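Local coordinates for bacterial regulatory proteins, tetR family (Corynebacterium glutamicum, PDB 3AQT), which binds resorcinol as its inducer and probably represses transcription by binding DNA through a helix-turn-helix, as TetR-family regulators do, at residues B[119-124]-B[232-237]; B[217-220]-B[224-227]. All coordinates share one frame; numbering follows the deposited sequence.

How the contacts relate
Both contacts belong to the helical ligand-binding part of the subunit, and their centres lie about 12 Å apart. Contact 2 is nested within the chain loop that contact 1 closes: a short link joins helix 209-220 to helix 225-231, and the loop that follows supplies 232-237. They meet through Leu-218, whose CD1 lies 3.9 Å from Ala-124 CB and whose CD2 lies 4.1 Å from Phe-123 CD2. Met-217, a selenomethionine, adds its CB 4.1 Å from Phe-123 CE2. Phe-123 in turn lines the resorcinol pocket, so helix 209-220 backs a pocket residue from behind, while residues of contact 2 also touch the second subunit.

Contact 1: B[119-124]-B[232-237]; sequences PAEVFA and ASRPLP. With RCO (resorcinol), chain D.
Glu-121 and Arg-234 meet because each sends out a long, straightened chain: Glu-121 runs extended beyond CG (chi2 -177°), and Arg-234, with CG opposite its carbonyl carbon (chi1 -64°), stays extended as far as NE. The two chains slant across one another, and Arg-234 NH1 donates to Glu-121 OE1 at 2.7 Å in a salt bridge. This is a one-pronged grip. The carboxylate and guanidinium planes are 87° apart; OE1 lies near the guanidinium plane, and NH1 comes to it from above the carboxylate plane. The methylene Arg-234 CD comes within 3.3 Å of Glu-121 CD, which puts the aliphatic part of the arginine against the acid as well. Arginine suits this place because its several N-H groups can serve more than one acid: NH2 forms a second salt bridge with Glu-230, which should help to fix the turn of the guanidinium. The tail is also held by its backbone, Arg-234 O accepting a bond from Arg-128 NH1.

Farther round the helix, Phe-123 presents a ring edge to the ligand, with CD1 3.3 Å from resorcinol O3 and that oxygen near the ring plane. Such a flat, nonpolar side chain suits an aromatic guest, whose polar demand is met in part by Asp-165. The whole is a surface salt bridge tying the C-terminal tail to helix 119-134, one of the helices that build the resorcinol pocket of this TetR-type ligand-binding domain.

Contact 2: B[217-220]-B[224-227]; sequences MLRM and QAAE
Arg-219 NH1 donates to the backbone oxygen Ala-225 O at 2.8 Å, with a bent N-H...O angle of 130°. The acceptor lies almost exactly in the guanidinium plane, whereas the nitrogen sits tilted from the carbonyl plane. Nearer the backbone, the arginine's methylenes rest on the alanine: CD is 3.6 Å from Ala-225 CA and 3.8 Å from Ala-225 CB. The small methyl suits this spot, since it lets the arginine chain lie close against the first turn of the next helix.

A bend at chi3 (-85°) takes the guanidinium off the line of the methylenes, where NH1 can meet the carbonyl oxygen. Ala-225 is set in place by the helix it opens, with Gln-224 at the N-cap. Farther out, Leu-218 packs on Ala-228 and Ile-231 of helix 225-231, as a branched nonpolar side chain can, and Glu-227 is tied to Arg-174 by a salt bridge. On the subunit boundary, Met-220 O accepts a hydrogen bond from Arg-219 of the second subunit, and Ala-225 touches Thr-176 of that subunit. The arrangement is one of two consecutive helices joined by a short connection, at the subunit interface of the all-helical TetR C-terminal domain.

Contact 1: B[119-124]-B[232-237]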
loop_
_atom_site.group_PDB
_atom_site.type_symbol
_atom_site.label_atom_id
_atom_site.label_comp_id
_atom_site.label_asym_id
_atom_site.label_seq_id
_atom_site.Cartn_x
_atom_site.Cartn_y
_atom_site.Cartn_z
ATOM N N PRO B 119 2.128 -7.858 -24.370
ATOM C CA PRO B 119 2.643 -7.712 -23.009
ATOM C C PRO B 119 1.596 -7.054 -22.111
ATOM O O PRO B 119 1.509 -7.340 -20.916
ATOM C CB PRO B 119 3.886 -6.832 -23.198
ATOM C CG PRO B 119 4.325 -7.157 -24.590
ATOM C CD PRO B 119 3.014 -7.200 -25.342
ATOM N N ALA B 120 0.797 -6.175 -22.696
ATOM C CA ALA B 120 -0.234 -5.481 -21.944
ATOM C C ALA B 120 -1.291 -6.454 -21.450
ATOM O O ALA B 120 -1.864 -6.253 -20.384
ATOM C CB ALA B 120 -0.885 -4.399 -22.805
ATOM N N GLU B 121 -1.545 -7.510 -22.221
ATOM C CA GLU B 121 -2.557 -8.488 -21.832
ATOM C C GLU B 121 -2.010 -9.432 -20.769
ATOM O O GLU B 121 -2.745 -9.900 -19.899
ATOM C CB GLU B 121 -3.027 -9.294 -23.043
ATOM C CG GLU B 121 -4.483 -9.726 -22.946
ATOM C CD GLU B 121 -4.927 -10.600 -24.118
ATOM O OE1 GLU B 121 -4.508 -10.325 -25.268
ATOM O OE2 GLU B 121 -5.706 -11.552 -23.890
ATOM N N VAL B 122 -0.714 -9.712 -20.851
ATOM C CA VAL B 122 -0.071 -10.585 -19.888
ATOM C C VAL B 122 -0.154 -9.924 -18.516
ATOM O O VAL B 122 -0.562 -10.545 -17.533
ATOM C CB VAL B 122 1.422 -10.813 -20.251
ATOM C CG1 VAL B 122 2.116 -11.600 -19.152
ATOM C CG2 VAL B 122 1.528 -11.558 -21.571
ATOM N N PHE B 123 0.235 -8.655 -18.470
ATOM C CA PHE B 123 0.238 -7.874 -17.240
ATOM C C PHE B 123 -1.164 -7.694 -16.686
ATOM O O PHE B 123 -1.408 -7.918 -15.498
ATOM C CB PHE B 123 0.870 -6.512 -17.517
ATOM C CG PHE B 123 1.054 -5.663 -16.298
ATOM C CD1 PHE B 123 1.710 -6.159 -15.177
ATOM C CD2 PHE B 123 0.614 -4.340 -16.290
ATOM C CE1 PHE B 123 1.927 -5.352 -14.067
ATOM C CE2 PHE B 123 0.828 -3.526 -15.183
ATOM C CZ PHE B 123 1.487 -4.035 -14.069
ATOM N N ALA B 124 -2.086 -7.296 -17.556
ATOM C CA ALA B 124 -3.469 -7.089 -17.160
ATOM C C ALA B 124 -4.113 -8.384 -16.686
ATOM O O ALA B 124 -4.782 -8.415 -15.655
ATOM C CB ALA B 124 -4.256 -6.519 -18.325
ATOM N N ALA B 232 -8.237 -4.791 -20.760
ATOM C CA ALA B 232 -8.582 -5.407 -19.491
ATOM C C ALA B 232 -9.904 -6.150 -19.547
ATOM O O ALA B 232 -10.294 -6.796 -18.571
ATOM C CB ALA B 232 -8.632 -4.355 -18.402
ATOM N N SER B 233 -10.595 -6.062 -20.679
ATOM C CA SER B 233 -11.884 -6.734 -20.832
ATOM C C SER B 233 -11.824 -7.982 -21.713
ATOM O O SER B 233 -12.842 -8.628 -21.942
ATOM C CB SER B 233 -12.912 -5.764 -21.411
ATOM O OG SER B 233 -12.573 -5.416 -22.749
ATOM N N ARG B 234 -10.640 -8.319 -22.212
ATOM C CA ARG B 234 -10.478 -9.498 -23.055
ATOM C C ARG B 234 -10.769 -10.773 -22.276
ATOM O O ARG B 234 -10.586 -10.820 -21.066
ATOM C CB ARG B 234 -9.061 -9.549 -23.607
ATOM C CG ARG B 234 -8.748 -8.395 -24.517
ATOM C CD ARG B 234 -7.323 -8.446 -25.003
ATOM N NE ARG B 234 -7.073 -7.338 -25.909
ATOM C CZ ARG B 234 -5.900 -7.067 -26.458
ATOM N NH1 ARG B 234 -4.849 -7.831 -26.192
ATOM N NH2 ARG B 234 -5.779 -6.026 -27.275
ATOM N N PRO B 235 -11.229 -11.829 -22.963
ATOM C CA PRO B 235 -11.525 -13.080 -22.255
ATOM C C PRO B 235 -10.307 -13.533 -21.452
ATOM O O PRO B 235 -9.187 -13.569 -21.969
ATOM C CB PRO B 235 -11.878 -14.037 -23.388
ATOM C CG PRO B 235 -12.444 -13.120 -24.431
ATOM C CD PRO B 235 -11.460 -11.981 -24.407
ATOM N N LEU B 236 -10.528 -13.871 -20.188
ATOM C CA LEU B 236 -9.436 -14.285 -19.323
ATOM C C LEU B 236 -9.197 -15.784 -19.363
ATOM O O LEU B 236 -10.103 -16.570 -19.121
ATOM C CB LEU B 236 -9.713 -13.853 -17.889
ATOM C CG LEU B 236 -8.506 -13.841 -16.948
ATOM C CD1 LEU B 236 -7.456 -12.880 -17.470
ATOM C CD2 LEU B 236 -8.951 -13.430 -15.560
ATOM N N PRO B 237 -7.954 -16.195 -19.665
ATOM C CA PRO B 237 -7.571 -17.610 -19.739
ATOM C C PRO B 237 -7.682 -18.300 -18.378
ATOM O O PRO B 237 -7.288 -17.728 -17.363
ATOM C CB PRO B 237 -6.116 -17.550 -20.222
ATOM C CG PRO B 237 -6.021 -16.211 -20.932
ATOM C CD PRO B 237 -6.816 -15.326 -20.019
HETATM C C1 RCO D . 2.574 -11.611 -11.749
HETATM C C2 RCO D . 2.838 -11.094 -13.056
HETATM C C3 RCO D . 2.410 -9.782 -13.400
HETATM C C4 RCO D . 1.734 -9.003 -12.444
HETATM C C5 RCO D . 1.475 -9.511 -11.161
HETATM C C6 RCO D . 1.898 -10.821 -10.810
HETATM O O1 RCO D . 2.994 -12.897 -11.421
HETATM O O3 RCO D . 2.648 -9.252 -14.664
#

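Contact 2: B[217-220]-B[224-227]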
loop_
_atom_site.group_PDB
_atom_site.type_symbol
_atom_site.label_atom_id
_atom_site.label_comp_id
_atom_site.label_asym_id
_atom_site.label_seq_id
_atom_site.Cartn_x
_atom_site.Cartn_y
_atom_site.Cartn_z
HETATM N N MSE B 217 -3.917 0.140 -13.955
HETATM C CA MSE B 217 -2.500 -0.198 -13.920
HETATM C C MSE B 217 -1.910 -0.090 -15.319
HETATM O O MSE B 217 -0.743 0.295 -15.480
HETATM C CB MSE B 217 -2.280 -1.602 -13.342
HETATM C CG MSE B 217 -2.596 -1.735 -11.847
HETATM SE SE MSE B 217 -1.769 -0.370 -10.702
HETATM C CE MSE B 217 0.058 -0.589 -11.257
ATOM N N LEU B 218 -2.720 -0.413 -16.331
ATOM C CA LEU B 218 -2.270 -0.321 -17.715
ATOM C C LEU B 218 -2.043 1.136 -18.055
ATOM O O LEU B 218 -1.073 1.484 -18.723
ATOM C CB LEU B 218 -3.297 -0.927 -18.682
ATOM C CG LEU B 218 -3.293 -2.457 -18.775
ATOM C CD1 LEU B 218 -4.314 -2.936 -19.782
ATOM C CD2 LEU B 218 -1.908 -2.923 -19.182
ATOM N N ARG B 219 -2.938 2.000 -17.594
ATOM C CA ARG B 219 -2.764 3.417 -17.866
ATOM C C ARG B 219 -1.515 3.918 -17.142
ATOM O O ARG B 219 -0.742 4.709 -17.682
ATOM C CB ARG B 219 -4.004 4.199 -17.432
ATOM C CG ARG B 219 -5.171 4.035 -18.390
ATOM C CD ARG B 219 -6.276 5.026 -18.105
ATOM N NE ARG B 219 -7.178 4.539 -17.075
ATOM C CZ ARG B 219 -8.291 3.859 -17.323
ATOM N NH1 ARG B 219 -8.641 3.596 -18.574
ATOM N NH2 ARG B 219 -9.042 3.433 -16.314
HETATM N N MSE B 220 -1.299 3.424 -15.929
HETATM C CA MSE B 220 -0.135 3.827 -15.163
HETATM C C MSE B 220 1.163 3.521 -15.891
HETATM O O MSE B 220 2.142 4.243 -15.723
HETATM C CB MSE B 220 -0.117 3.139 -13.800
HETATM C CG MSE B 220 1.015 3.639 -12.920
HETATM SE SE MSE B 220 1.218 2.644 -11.295
HETATM C CE MSE B 220 2.464 1.321 -11.983
ATOM N N GLN B 224 -2.781 4.055 -23.636
ATOM C CA GLN B 224 -3.853 5.004 -23.921
ATOM C C GLN B 224 -5.077 4.671 -23.068
ATOM O O GLN B 224 -5.490 3.516 -22.967
ATOM C CB GLN B 224 -4.194 4.955 -25.423
ATOM C CG GLN B 224 -5.644 5.306 -25.810
ATOM C CD GLN B 224 -5.959 6.798 -25.728
ATOM O OE1 GLN B 224 -6.059 7.370 -24.640
ATOM N NE2 GLN B 224 -6.114 7.434 -26.887
ATOM N N ALA B 225 -5.647 5.701 -22.453
ATOM C CA ALA B 225 -6.800 5.558 -21.577
ATOM C C ALA B 225 -7.903 4.654 -22.096
ATOM O O ALA B 225 -8.341 3.743 -21.389
ATOM C CB ALA B 225 -7.364 6.927 -21.262
ATOM N N ALA B 226 -8.360 4.901 -23.324
ATOM C CA ALA B 226 -9.443 4.098 -23.900
ATOM C C ALA B 226 -9.028 2.674 -24.253
ATOM O O ALA B 226 -9.815 1.729 -24.107
ATOM C CB ALA B 226 -10.007 4.786 -25.131
ATOM N N GLU B 227 -7.797 2.508 -24.722
ATOM C CA GLU B 227 -7.341 1.180 -25.089
ATOM C C GLU B 227 -7.231 0.273 -23.863
ATOM O O GLU B 227 -7.607 -0.904 -23.916
ATOM C CB GLU B 227 -6.002 1.273 -25.818
ATOM C CG GLU B 227 -5.414 -0.067 -26.190
ATOM C CD GLU B 227 -4.245 0.062 -27.148
ATOM O OE1 GLU B 227 -3.609 1.139 -27.163
ATOM O OE2 GLU B 227 -3.958 -0.918 -27.872
#